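Long-range contacts in putative short-chain dehydrogenase/reductase (Burkholderia xenovorans, PDB 5JY1), which binds NAD in a Rossmann fold and is probably a short-chain dehydrogenase/reductase, perhaps one that reduces 3-oxoacyl-[acyl-carrier-protein] substrates: residues A[40-45]-A[64-69]; A[10-15]-A[32-37]; A[95-100]-A[125-130]. All coordinates share one frame; numbering follows the deposited sequence.

In the fold
All three contacts sit on or beside one parallel sheet. Interactions 1 and 2 have centres 13 Å apart and touch directly: Ala40 N lies 3.0 Å from Arg15 O, a probable hydrogen bond, and Val41 CG2 packs on Phe34 CB. The ring of Phe34 also reaches the strand of interaction 3, its CE2 3.5 Å from Val96 CG2, although those two centres are 20 Å apart. Interactions 1 and 3 do not meet, their nearest atoms being about 6 Å apart, but both touch NAD: Glu45 holds the adenosine ribose, while 98-100 runs along the cofactor. Interaction 2 lies farther back, with the Phe34 side chain about 13 Å from NAD.

Interaction 1. Residues A[40-45]-A[64-69]; sequences AVIIAE and RSLFVK. With NAD (nicotinamide-adenine-dinucleotide), chain E.
Val41 O is gripped twice: Leu66 N donates to it from above the carbonyl plane at 3.0 Å, and the hydroxyl of Ser65 comes in within that plane, OG to O 2.9 Å. The Ser65 side chain, with OG anti to its backbone N (chi1 -174°), thus folds onto the neighbouring strand, where OG also lies against Ile43 CG1. Three more backbone bonds set the parallel register, Val41 N to Arg64 O, the nearly straight Ile43 N to Leu66 O (169° at the hydrogen) and Val68 N to Ile43 O. These strands are the two arms of a right-handed beta-alpha-beta crossover through helix 48-60 in the Rossmann fold, and 64-69 is the outermost strand on this side of the sheet within the chain. On the face toward helix 75-89, Ile42 CD1 lies alongside Leu66 CB at 3.7 Å, while its CG2 crosses obliquely to Val68 CG2. At the start of the pair, the Arg64 guanidinium is laid flat over the methyl of Ala40, and its NH1 bonds to Gly38 O. At the other end Glu45 turns away from strand 64-69 through a bend at chi2 (62°). Its carboxylate takes both adenosine ribose hydroxyls of NAD, O3B on OE1 and O2B on OE2, the latter very short at 2.5 Å; Gly23 N and Asn47 N also donate to this carboxylate.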
loop_
_atom_site.group_PDB
_atom_site.type_symbol
_atom_site.label_atom_id
_atom_site.label_comp_id
_atom_site.label_asym_id
_atom_site.label_seq_id
_atom_site.Cartn_x
_atom_site.Cartn_y
_atom_site.Cartn_z
ATOM N N ALA A 40 -31.162 -10.925 11.142
ATOM C CA ALA A 40 -32.039 -11.567 10.176
ATOM C C ALA A 40 -31.325 -11.519 8.836
ATOM O O ALA A 40 -30.901 -10.442 8.399
ATOM C CB ALA A 40 -33.390 -10.856 10.104
ATOM N N VAL A 41 -31.148 -12.671 8.201
ATOM C CA VAL A 41 -30.257 -12.764 7.048
ATOM C C VAL A 41 -31.065 -13.101 5.804
ATOM O O VAL A 41 -31.687 -14.169 5.730
ATOM C CB VAL A 41 -29.148 -13.800 7.269
ATOM C CG1 VAL A 41 -28.146 -13.708 6.134
ATOM C CG2 VAL A 41 -28.457 -13.565 8.627
ATOM N N ILE A 42 -31.011 -12.212 4.814
ATOM C CA ILE A 42 -31.555 -12.497 3.489
ATOM C C ILE A 42 -30.518 -13.264 2.680
ATOM O O ILE A 42 -29.386 -12.800 2.486
ATOM C CB ILE A 42 -31.969 -11.210 2.768
ATOM C CG1 ILE A 42 -33.103 -10.520 3.521
ATOM C CG2 ILE A 42 -32.410 -11.535 1.332
ATOM C CD1 ILE A 42 -34.403 -11.317 3.516
ATOM N N ILE A 43 -30.907 -14.439 2.196
ATOM C CA ILE A 43 -30.024 -15.303 1.416
ATOM C C ILE A 43 -30.306 -14.948 -0.039
ATOM O O ILE A 43 -31.232 -15.471 -0.658
ATOM C CB ILE A 43 -30.266 -16.785 1.712
ATOM C CG1 ILE A 43 -30.174 -17.070 3.220
ATOM C CG2 ILE A 43 -29.281 -17.667 0.941
ATOM C CD1 ILE A 43 -28.868 -16.619 3.871
ATOM N N ALA A 44 -29.524 -14.010 -0.575
ATOM C CA ALA A 44 -29.766 -13.485 -1.922
ATOM C C ALA A 44 -28.942 -14.299 -2.911
ATOM O O ALA A 44 -27.831 -13.926 -3.290
ATOM C CB ALA A 44 -29.440 -11.997 -1.981
ATOM N N GLU A 45 -29.517 -15.415 -3.362
ATOM C CA GLU A 45 -28.795 -16.484 -4.040
ATOM C C GLU A 45 -29.554 -16.909 -5.297
ATOM O O GLU A 45 -30.787 -16.961 -5.294
ATOM C CB GLU A 45 -28.611 -17.673 -3.063
ATOM C CG GLU A 45 -28.129 -18.972 -3.672
ATOM C CD GLU A 45 -26.761 -18.858 -4.300
ATOM O OE1 GLU A 45 -25.807 -18.429 -3.606
ATOM O OE2 GLU A 45 -26.644 -19.191 -5.497
ATOM N N ARG A 64 -32.924 -16.147 12.340
ATOM C CA ARG A 64 -33.935 -15.703 11.391
ATOM C C ARG A 64 -33.302 -15.530 10.018
ATOM O O ARG A 64 -32.212 -14.964 9.889
ATOM C CB ARG A 64 -34.588 -14.390 11.830
ATOM C CG ARG A 64 -35.601 -14.535 12.956
ATOM C CD ARG A 64 -36.010 -13.168 13.456
ATOM N NE ARG A 64 -34.835 -12.418 13.892
ATOM C CZ ARG A 64 -34.699 -11.101 13.772
ATOM N NH1 ARG A 64 -33.588 -10.511 14.198
ATOM N NH2 ARG A 64 -35.664 -10.378 13.219
ATOM N N SER A 65 -33.992 -16.027 8.994
ATOM C CA SER A 65 -33.460 -15.971 7.639
ATOM C C SER A 65 -34.609 -16.048 6.642
ATOM O O SER A 65 -35.693 -16.539 6.957
ATOM C CB SER A 65 -32.459 -17.107 7.397
ATOM O OG SER A 65 -31.825 -16.987 6.142
ATOM N N LEU A 66 -34.351 -15.546 5.435
ATOM C CA LEU A 66 -35.294 -15.676 4.327
ATOM C C LEU A 66 -34.506 -15.823 3.036
ATOM O O LEU A 66 -33.691 -14.958 2.698
ATOM C CB LEU A 66 -36.237 -14.472 4.238
ATOM C CG LEU A 66 -37.271 -14.538 3.104
ATOM C CD1 LEU A 66 -38.265 -15.667 3.345
ATOM C CD2 LEU A 66 -37.990 -13.219 2.934
ATOM N N PHE A 67 -34.755 -16.907 2.315
ATOM C CA PHE A 67 -34.198 -17.050 0.981
ATOM C C PHE A 67 -34.984 -16.177 0.014
ATOM O O PHE A 67 -36.220 -16.236 -0.027
ATOM C CB PHE A 67 -34.242 -18.505 0.516
ATOM C CG PHE A 67 -34.047 -18.657 -0.966
ATOM C CD1 PHE A 67 -32.803 -18.433 -1.539
ATOM C CD2 PHE A 67 -35.110 -18.984 -1.791
ATOM C CE1 PHE A 67 -32.617 -18.561 -2.899
ATOM C CE2 PHE A 67 -34.932 -19.111 -3.157
ATOM C CZ PHE A 67 -33.677 -18.898 -3.712
ATOM N N VAL A 68 -34.268 -15.358 -0.752
ATOM C CA VAL A 68 -34.861 -14.544 -1.809
ATOM C C VAL A 68 -34.058 -14.815 -3.071
ATOM O O VAL A 68 -32.880 -14.442 -3.149
ATOM C CB VAL A 68 -34.857 -13.047 -1.466
ATOM C CG1 VAL A 68 -35.504 -12.245 -2.592
ATOM C CG2 VAL A 68 -35.593 -12.804 -0.147
ATOM N N LYS A 69 -34.677 -15.485 -4.045
ATOM C CA LYS A 69 -33.971 -15.756 -5.287
ATOM C C LYS A 69 -33.547 -14.437 -5.920
ATOM O O LYS A 69 -34.367 -13.529 -6.106
ATOM C CB LYS A 69 -34.840 -16.576 -6.247
ATOM C CG LYS A 69 -34.038 -17.166 -7.401
ATOM C CD LYS A 69 -34.923 -17.892 -8.418
ATOM C CE LYS A 69 -35.350 -19.268 -7.931
ATOM N NZ LYS A 69 -36.256 -19.961 -8.894
HETATM P PA NAD E . -18.282 -19.865 -4.404
HETATM O O1A NAD E . -18.046 -20.190 -5.847
HETATM O O2A NAD E . -18.014 -21.033 -3.466
HETATM O O5B NAD E . -19.836 -19.302 -4.163
HETATM C C5B NAD E . -20.308 -18.389 -5.092
HETATM C C4B NAD E . -21.843 -18.140 -4.794
HETATM O O4B NAD E . -22.262 -17.204 -5.577
HETATM C C3B NAD E . -22.637 -19.433 -5.189
HETATM O O3B NAD E . -23.533 -19.771 -4.175
HETATM C C2B NAD E . -23.345 -19.021 -6.457
HETATM O O2B NAD E . -24.567 -19.874 -6.700
HETATM C C1B NAD E . -23.635 -17.757 -6.209
HETATM N N9A NAD E . -23.910 -17.028 -7.433
HETATM C C8A NAD E . -23.281 -17.186 -8.601
HETATM N N7A NAD E . -23.818 -16.352 -9.468
HETATM C C5A NAD E . -24.783 -15.674 -8.839
HETATM C C6A NAD E . -25.655 -14.687 -9.302
HETATM N N6A NAD E . -25.877 -13.999 -10.566
HETATM N N1A NAD E . -26.538 -14.157 -8.477
HETATM C C2A NAD E . -26.593 -14.583 -7.171
HETATM N N3A NAD E . -25.757 -15.547 -6.715
HETATM C C4A NAD E . -24.839 -16.087 -7.578
HETATM O O3 NAD E . -17.316 -18.583 -4.015
HETATM P PN NAD E . -16.310 -18.408 -2.743
HETATM O O1N NAD E . -15.050 -19.223 -2.991
HETATM O O2N NAD E . -16.934 -18.827 -1.399
HETATM O O5D NAD E . -15.871 -16.811 -2.722
HETATM C C5D NAD E . -16.814 -15.846 -2.259
HETATM C C4D NAD E . -16.216 -14.407 -2.402
HETATM O O4D NAD E . -14.978 -14.370 -1.912
HETATM C C3D NAD E . -16.095 -14.069 -3.891
HETATM O O3D NAD E . -16.338 -12.763 -4.114
HETATM C C2D NAD E . -14.615 -14.401 -4.202
HETATM O O2D NAD E . -14.240 -13.657 -5.435
HETATM C C1D NAD E . -13.981 -13.996 -3.121
HETATM N N1N NAD E . -12.723 -14.695 -2.910
HETATM C C2N NAD E . -12.702 -15.960 -2.411
HETATM C C3N NAD E . -11.493 -16.631 -2.211
HETATM C C7N NAD E . -11.458 -18.038 -1.663
HETATM O O7N NAD E . -10.401 -18.545 -1.318
HETATM N N7N NAD E . -12.648 -18.785 -1.545
HETATM C C4N NAD E . -10.315 -16.003 -2.524
HETATM C C5N NAD E . -10.330 -14.745 -3.013
HETATM C C6N NAD E . -11.548 -14.076 -3.206
#

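Interaction 2. Residues A[10-15]-A[32-37]; sequences GLLEQR and RSFGNE
Glu37, at the C-terminal side of helix 25-36, does most of the work here, and its side chain can be walked outward atom by atom. CB faces the loop and rests against Leu12, 3.8 Å from Leu12 CG, the two side chains crossing obliquely. CG stands anti to the carbonyl carbon, beside the backbone N, and the bend at chi2 (-62°) swings the carboxylate round beside Leu11, so that Glu37 and Leu11 run the same way. At the tip, OE1 takes the backbone N-H of Leu11 at 2.8 Å on its anti lone pair, with an almost straight bond (173° at the hydrogen); the same oxygen lies 3.5 Å from Leu11 CB. The backbone of Glu37 adds a second hold, its O accepting from Leu12 N at 2.9 Å, with the donor above the carbonyl plane. One residue therefore grips two successive amides of the type I turn 10-13, while Glu13 OE2 takes Gly10 N from within the loop.

In the Rossmann fold this places the loop leading into strand 16-20 across the C-terminal end of helix 25-36, the first helix after that strand. Deeper in, Leu12 CB points toward the helix and the side chain drops CD1 over one face of the Phe34 ring, a CH-pi contact 4.1 Å from the ring centroid and 29° off the normal. The Phe34 side chain also touches Ala17 and Val19 of strand 16-20 and Val236 of helix 227-239. Leu11 packs on Met242 of its own chain and on Met242 of a neighbouring subunit.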
loop_
_atom_site.group_PDB
_atom_site.type_symbol
_atom_site.label_atom_id
_atom_site.label_comp_id
_atom_site.label_asym_id
_atom_site.label_seq_id
_atom_site.Cartn_x
_atom_site.Cartn_y
_atom_site.Cartn_z
ATOM N N GLY A 10 -25.868 -11.035 21.162
ATOM C CA GLY A 10 -25.289 -11.139 19.837
ATOM C C GLY A 10 -24.884 -9.782 19.292
ATOM O O GLY A 10 -25.499 -8.759 19.582
ATOM N N LEU A 11 -23.832 -9.785 18.473
ATOM C CA LEU A 11 -23.255 -8.545 17.971
ATOM C C LEU A 11 -24.107 -7.872 16.908
ATOM O O LEU A 11 -23.860 -6.700 16.597
ATOM C CB LEU A 11 -21.855 -8.808 17.413
ATOM C CG LEU A 11 -20.760 -9.088 18.449
ATOM C CD1 LEU A 11 -19.459 -9.480 17.778
ATOM C CD2 LEU A 11 -20.565 -7.871 19.343
ATOM N N LEU A 12 -25.094 -8.573 16.346
ATOM C CA LEU A 12 -25.916 -8.023 15.273
ATOM C C LEU A 12 -27.399 -8.083 15.623
ATOM O O LEU A 12 -28.250 -8.112 14.728
ATOM C CB LEU A 12 -25.650 -8.747 13.952
ATOM C CG LEU A 12 -24.189 -8.906 13.522
ATOM C CD1 LEU A 12 -24.092 -9.684 12.220
ATOM C CD2 LEU A 12 -23.504 -7.553 13.385
ATOM N N GLU A 13 -27.726 -8.103 16.916
ATOM C CA GLU A 13 -29.125 -8.160 17.320
ATOM C C GLU A 13 -29.893 -6.971 16.759
ATOM O O GLU A 13 -29.379 -5.849 16.690
ATOM C CB GLU A 13 -29.241 -8.204 18.845
ATOM C CG GLU A 13 -29.036 -9.593 19.426
ATOM C CD GLU A 13 -29.140 -9.619 20.936
ATOM O OE1 GLU A 13 -29.477 -8.573 21.531
ATOM O OE2 GLU A 13 -28.884 -10.688 21.530
ATOM N N GLN A 14 -31.129 -7.237 16.334
ATOM C CA GLN A 14 -32.041 -6.254 15.751
ATOM C C GLN A 14 -31.516 -5.635 14.456
ATOM O O GLN A 14 -32.048 -4.616 14.004
ATOM C CB GLN A 14 -32.396 -5.149 16.753
ATOM C CG GLN A 14 -33.365 -5.598 17.853
ATOM C CD GLN A 14 -32.671 -6.329 18.981
ATOM O OE1 GLN A 14 -31.685 -5.842 19.535
ATOM N NE2 GLN A 14 -33.179 -7.506 19.327
ATOM N N ARG A 15 -30.503 -6.233 13.829
ATOM C CA ARG A 15 -30.030 -5.793 12.522
ATOM C C ARG A 15 -30.451 -6.783 11.436
ATOM O O ARG A 15 -30.699 -7.963 11.696
ATOM C CB ARG A 15 -28.501 -5.624 12.516
ATOM C CG ARG A 15 -27.992 -4.564 13.494
ATOM C CD ARG A 15 -28.374 -3.152 13.052
ATOM N NE ARG A 15 -27.981 -2.137 14.030
ATOM C CZ ARG A 15 -28.334 -0.852 13.969
ATOM N NH1 ARG A 15 -29.098 -0.407 12.980
ATOM N NH2 ARG A 15 -27.937 -0.012 14.909
ATOM N N ARG A 32 -24.321 -17.799 7.968
ATOM C CA ARG A 32 -24.512 -18.560 9.200
ATOM C C ARG A 32 -23.916 -17.834 10.402
ATOM O O ARG A 32 -24.506 -17.843 11.492
ATOM C CB ARG A 32 -23.911 -19.959 9.047
ATOM C CG ARG A 32 -24.753 -20.900 8.186
ATOM C CD ARG A 32 -23.964 -22.120 7.745
ATOM N NE ARG A 32 -23.417 -22.845 8.888
ATOM C CZ ARG A 32 -23.952 -23.943 9.411
ATOM N NH1 ARG A 32 -25.051 -24.470 8.888
ATOM N NH2 ARG A 32 -23.379 -24.521 10.458
ATOM N N SER A 33 -22.746 -17.203 10.226
ATOM C CA SER A 33 -22.155 -16.424 11.312
ATOM C C SER A 33 -23.057 -15.267 11.710
ATOM O O SER A 33 -23.246 -15.002 12.901
ATOM C CB SER A 33 -20.777 -15.894 10.905
ATOM O OG SER A 33 -19.922 -16.947 10.521
ATOM N N PHE A 34 -23.621 -14.563 10.723
ATOM C CA PHE A 34 -24.557 -13.477 11.006
ATOM C C PHE A 34 -25.788 -13.986 11.747
ATOM O O PHE A 34 -26.291 -13.326 12.665
ATOM C CB PHE A 34 -24.996 -12.802 9.701
ATOM C CG PHE A 34 -23.976 -11.876 9.094
ATOM C CD1 PHE A 34 -22.693 -11.765 9.607
ATOM C CD2 PHE A 34 -24.322 -11.096 7.996
ATOM C CE1 PHE A 34 -21.769 -10.893 9.029
ATOM C CE2 PHE A 34 -23.409 -10.219 7.425
ATOM C CZ PHE A 34 -22.132 -10.126 7.939
ATOM N N GLY A 35 -26.320 -15.135 11.329
ATOM C CA GLY A 35 -27.493 -15.670 11.998
ATOM C C GLY A 35 -27.244 -15.944 13.466
ATOM O O GLY A 35 -28.104 -15.684 14.311
ATOM N N ASN A 36 -26.051 -16.454 13.793
ATOM C CA ASN A 36 -25.722 -16.759 15.181
ATOM C C ASN A 36 -25.467 -15.504 16.007
ATOM O O ASN A 36 -25.497 -15.574 17.240
ATOM C CB ASN A 36 -24.508 -17.689 15.244
ATOM C CG ASN A 36 -24.832 -19.103 14.791
ATOM O OD1 ASN A 36 -25.933 -19.609 15.026
ATOM N ND2 ASN A 36 -23.875 -19.747 14.130
ATOM N N GLU A 37 -25.223 -14.361 15.364
ATOM C CA GLU A 37 -25.094 -13.095 16.074
ATOM C C GLU A 37 -26.403 -12.313 16.141
ATOM O O GLU A 37 -26.393 -11.152 16.555
ATOM C CB GLU A 37 -23.997 -12.232 15.434
ATOM C CG GLU A 37 -22.613 -12.840 15.540
ATOM C CD GLU A 37 -22.143 -13.005 16.976
ATOM O OE1 GLU A 37 -22.547 -12.205 17.850
ATOM O OE2 GLU A 37 -21.362 -13.944 17.230
#

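Interaction 3. Residues A[95-100]-A[125-130]; sequences LVNNAF and WATWWA. With NAD (nicotinamide-adenine-dinucleotide), chain E.
Strand 95-97 and helix segment 125-130 run nearly antiparallel, at 168°, their axes 9.2 Å apart, and no direct hydrogen bond joins them. Small helix side chains bring the two together. Leu95, its CB pointing at the helix, sets CD2 3.8 Å from Ala130 CB and also against the Ala130 carbonyl. Asn97 crosses Thr127 obliquely: its CB meets Thr127 OG1, its ND2 lies near Thr127 CG2, and its OD1 comes to 3.3 Å from Ala130 CB. ND2 is bonded to Asn148 OD1 on the adjacent strand, fixing which way the amide is turned. Two waters bridge the segments. One donates to Asn97 O and to Thr127 OG1, whose hydroxyl is also bonded to Ser123 O; the other donates to Asn97 OD1 at 2.7 Å and, weakly, to Ala126 O.

This is the fourth strand of the Rossmann sheet in chain order, and at its C-terminal end the chain passes into the family's NNAG motif, here Asn97, Asn98, Ala99 and, in place of the usual glycine, Phe100. Asn98 CB points away from the helix, and its O accepts a bond from NAD O3D at 3.0 Å. The Phe100 ring meets the cofactor's phosphate O1A at its edge, in plane. Trp128 NE1 and Trp129 NE1 both bond to Asp113 of a neighbouring subunit.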
loop_
_atom_site.group_PDB
_atom_site.type_symbol
_atom_site.label_atom_id
_atom_site.label_comp_id
_atom_site.label_asym_id
_atom_site.label_seq_id
_atom_site.Cartn_x
_atom_site.Cartn_y
_atom_site.Cartn_z
ATOM N N LEU A 95 -24.970 -5.005 4.200
ATOM C CA LEU A 95 -24.903 -5.593 2.864
ATOM C C LEU A 95 -23.548 -6.262 2.666
ATOM O O LEU A 95 -22.511 -5.635 2.905
ATOM C CB LEU A 95 -25.119 -4.533 1.783
ATOM C CG LEU A 95 -24.880 -4.970 0.335
ATOM C CD1 LEU A 95 -25.940 -5.965 -0.131
ATOM C CD2 LEU A 95 -24.853 -3.747 -0.589
ATOM N N VAL A 96 -23.559 -7.525 2.235
ATOM C CA VAL A 96 -22.336 -8.269 1.932
ATOM C C VAL A 96 -22.386 -8.685 0.468
ATOM O O VAL A 96 -23.274 -9.448 0.065
ATOM C CB VAL A 96 -22.172 -9.498 2.842
ATOM C CG1 VAL A 96 -20.883 -10.253 2.492
ATOM C CG2 VAL A 96 -22.177 -9.080 4.296
ATOM N N ASN A 97 -21.433 -8.188 -0.326
ATOM C CA ASN A 97 -21.398 -8.423 -1.772
ATOM C C ASN A 97 -20.388 -9.530 -2.040
ATOM O O ASN A 97 -19.187 -9.286 -2.166
ATOM C CB ASN A 97 -21.067 -7.135 -2.521
ATOM C CG ASN A 97 -22.180 -6.110 -2.407
ATOM O OD1 ASN A 97 -23.335 -6.400 -2.725
ATOM N ND2 ASN A 97 -21.852 -4.920 -1.926
ATOM N N ASN A 98 -20.886 -10.754 -2.137
ATOM C CA ASN A 98 -20.040 -11.933 -2.112
ATOM C C ASN A 98 -20.132 -12.794 -3.368
ATOM O O ASN A 98 -19.177 -13.523 -3.659
ATOM C CB ASN A 98 -20.386 -12.764 -0.859
ATOM C CG ASN A 98 -19.878 -14.175 -0.919
ATOM O OD1 ASN A 98 -18.764 -14.466 -0.476
ATOM N ND2 ASN A 98 -20.707 -15.078 -1.434
ATOM N N ALA A 99 -21.218 -12.699 -4.137
ATOM C CA ALA A 99 -21.456 -13.607 -5.255
ATOM C C ALA A 99 -20.304 -13.588 -6.262
ATOM O O ALA A 99 -19.673 -12.557 -6.504
ATOM C CB ALA A 99 -22.768 -13.243 -5.954
ATOM N N PHE A 100 -20.060 -14.742 -6.881
ATOM C CA PHE A 100 -18.923 -14.929 -7.769
ATOM C C PHE A 100 -19.269 -15.953 -8.847
ATOM O O PHE A 100 -19.934 -16.954 -8.566
ATOM C CB PHE A 100 -17.701 -15.379 -6.955
ATOM C CG PHE A 100 -16.638 -16.057 -7.764
ATOM C CD1 PHE A 100 -15.752 -15.318 -8.524
ATOM C CD2 PHE A 100 -16.506 -17.434 -7.740
ATOM C CE1 PHE A 100 -14.765 -15.938 -9.261
ATOM C CE2 PHE A 100 -15.517 -18.058 -8.478
ATOM C CZ PHE A 100 -14.651 -17.309 -9.240
ATOM N N TRP A 125 -20.465 -4.581 -11.350
ATOM C CA TRP A 125 -21.810 -4.028 -11.482
ATOM C C TRP A 125 -22.729 -4.534 -10.377
ATOM O O TRP A 125 -23.519 -3.766 -9.807
ATOM C CB TRP A 125 -22.380 -4.374 -12.855
ATOM C CG TRP A 125 -21.861 -3.475 -13.944
ATOM C CD1 TRP A 125 -20.864 -3.749 -14.838
ATOM C CD2 TRP A 125 -22.317 -2.152 -14.241
ATOM N NE1 TRP A 125 -20.671 -2.668 -15.682
ATOM C CE2 TRP A 125 -21.559 -1.681 -15.336
ATOM C CE3 TRP A 125 -23.308 -1.324 -13.695
ATOM C CZ2 TRP A 125 -21.763 -0.417 -15.901
ATOM C CZ3 TRP A 125 -23.500 -0.070 -14.241
ATOM C CH2 TRP A 125 -22.736 0.372 -15.341
ATOM N N ALA A 126 -22.642 -5.824 -10.060
ATOM C CA ALA A 126 -23.457 -6.367 -8.976
ATOM C C ALA A 126 -23.241 -5.600 -7.678
ATOM O O ALA A 126 -24.201 -5.306 -6.955
ATOM C CB ALA A 126 -23.134 -7.844 -8.774
ATOM N N THR A 127 -21.978 -5.302 -7.349
ATOM C CA THR A 127 -21.670 -4.549 -6.138
ATOM C C THR A 127 -22.204 -3.125 -6.228
ATOM O O THR A 127 -22.832 -2.625 -5.289
ATOM C CB THR A 127 -20.154 -4.553 -5.909
ATOM O OG1 THR A 127 -19.719 -5.890 -5.645
ATOM C CG2 THR A 127 -19.769 -3.668 -4.746
ATOM N N TRP A 128 -21.962 -2.461 -7.360
ATOM C CA TRP A 128 -22.480 -1.117 -7.610
ATOM C C TRP A 128 -23.994 -1.040 -7.426
ATOM O O TRP A 128 -24.499 -0.160 -6.719
ATOM C CB TRP A 128 -22.079 -0.709 -9.033
ATOM C CG TRP A 128 -22.677 0.553 -9.649
ATOM C CD1 TRP A 128 -23.817 0.639 -10.393
ATOM C CD2 TRP A 128 -22.091 1.864 -9.664
ATOM N NE1 TRP A 128 -23.999 1.930 -10.838
ATOM C CE2 TRP A 128 -22.948 2.699 -10.404
ATOM C CE3 TRP A 128 -20.917 2.407 -9.129
ATOM C CZ2 TRP A 128 -22.680 4.053 -10.607
ATOM C CZ3 TRP A 128 -20.658 3.749 -9.324
ATOM C CH2 TRP A 128 -21.528 4.558 -10.054
ATOM N N TRP A 129 -24.736 -1.949 -8.070
ATOM C CA TRP A 129 -26.194 -1.911 -7.985
ATOM C C TRP A 129 -26.669 -2.173 -6.563
ATOM O O TRP A 129 -27.592 -1.511 -6.073
ATOM C CB TRP A 129 -26.801 -2.947 -8.930
ATOM C CG TRP A 129 -26.727 -2.592 -10.376
ATOM C CD1 TRP A 129 -26.850 -1.349 -10.925
ATOM C CD2 TRP A 129 -26.509 -3.497 -11.465
ATOM N NE1 TRP A 129 -26.729 -1.426 -12.300
ATOM C CE2 TRP A 129 -26.516 -2.733 -12.653
ATOM C CE3 TRP A 129 -26.300 -4.877 -11.549
ATOM C CZ2 TRP A 129 -26.331 -3.305 -13.908
ATOM C CZ3 TRP A 129 -26.117 -5.446 -12.804
ATOM C CH2 TRP A 129 -26.134 -4.658 -13.965
ATOM N N ALA A 130 -26.059 -3.145 -5.887
ATOM C CA ALA A 130 -26.523 -3.479 -4.548
ATOM C C ALA A 130 -26.194 -2.370 -3.559
ATOM O O ALA A 130 -27.016 -2.046 -2.696
ATOM C CB ALA A 130 -25.919 -4.809 -4.101
HETATM P PA NAD E . -18.282 -19.865 -4.404
HETATM O O1A NAD E . -18.046 -20.190 -5.847
HETATM O O2A NAD E . -18.014 -21.033 -3.466
HETATM O O5B NAD E . -19.836 -19.302 -4.163
HETATM C C5B NAD E . -20.308 -18.389 -5.092
HETATM C C4B NAD E . -21.843 -18.140 -4.794
HETATM O O4B NAD E . -22.262 -17.204 -5.577
HETATM C C3B NAD E . -22.637 -19.433 -5.189
HETATM O O3B NAD E . -23.533 -19.771 -4.175
HETATM C C2B NAD E . -23.345 -19.021 -6.457
HETATM O O2B NAD E . -24.567 -19.874 -6.700
HETATM C C1B NAD E . -23.635 -17.757 -6.209
HETATM N N9A NAD E . -23.910 -17.028 -7.433
HETATM C C8A NAD E . -23.281 -17.186 -8.601
HETATM N N7A NAD E . -23.818 -16.352 -9.468
HETATM C C5A NAD E . -24.783 -15.674 -8.839
HETATM C C6A NAD E . -25.655 -14.687 -9.302
HETATM N N6A NAD E . -25.877 -13.999 -10.566
HETATM N N1A NAD E . -26.538 -14.157 -8.477
HETATM C C2A NAD E . -26.593 -14.583 -7.171
HETATM N N3A NAD E . -25.757 -15.547 -6.715
HETATM C C4A NAD E . -24.839 -16.087 -7.578
HETATM O O3 NAD E . -17.316 -18.583 -4.015
HETATM P PN NAD E . -16.310 -18.408 -2.743
HETATM O O1N NAD E . -15.050 -19.223 -2.991
HETATM O O2N NAD E . -16.934 -18.827 -1.399
HETATM O O5D NAD E . -15.871 -16.811 -2.722
HETATM C C5D NAD E . -16.814 -15.846 -2.259
HETATM C C4D NAD E . -16.216 -14.407 -2.402
HETATM O O4D NAD E . -14.978 -14.370 -1.912
HETATM C C3D NAD E . -16.095 -14.069 -3.891
HETATM O O3D NAD E . -16.338 -12.763 -4.114
HETATM C C2D NAD E . -14.615 -14.401 -4.202
HETATM O O2D NAD E . -14.240 -13.657 -5.435
HETATM C C1D NAD E . -13.981 -13.996 -3.121
HETATM N N1N NAD E . -12.723 -14.695 -2.910
HETATM C C2N NAD E . -12.702 -15.960 -2.411
HETATM C C3N NAD E . -11.493 -16.631 -2.211
HETATM C C7N NAD E . -11.458 -18.038 -1.663
HETATM O O7N NAD E . -10.401 -18.545 -1.318
HETATM N N7N NAD E . -12.648 -18.785 -1.545
HETATM C C4N NAD E . -10.315 -16.003 -2.524
HETATM C C5N NAD E . -10.330 -14.745 -3.013
HETATM C C6N NAD E . -11.548 -14.076 -3.206
HETATM O O HOH W 1 -17.893 -7.122 -3.676
HETATM O O HOH W 2 -24.185 -7.532 -5.006
#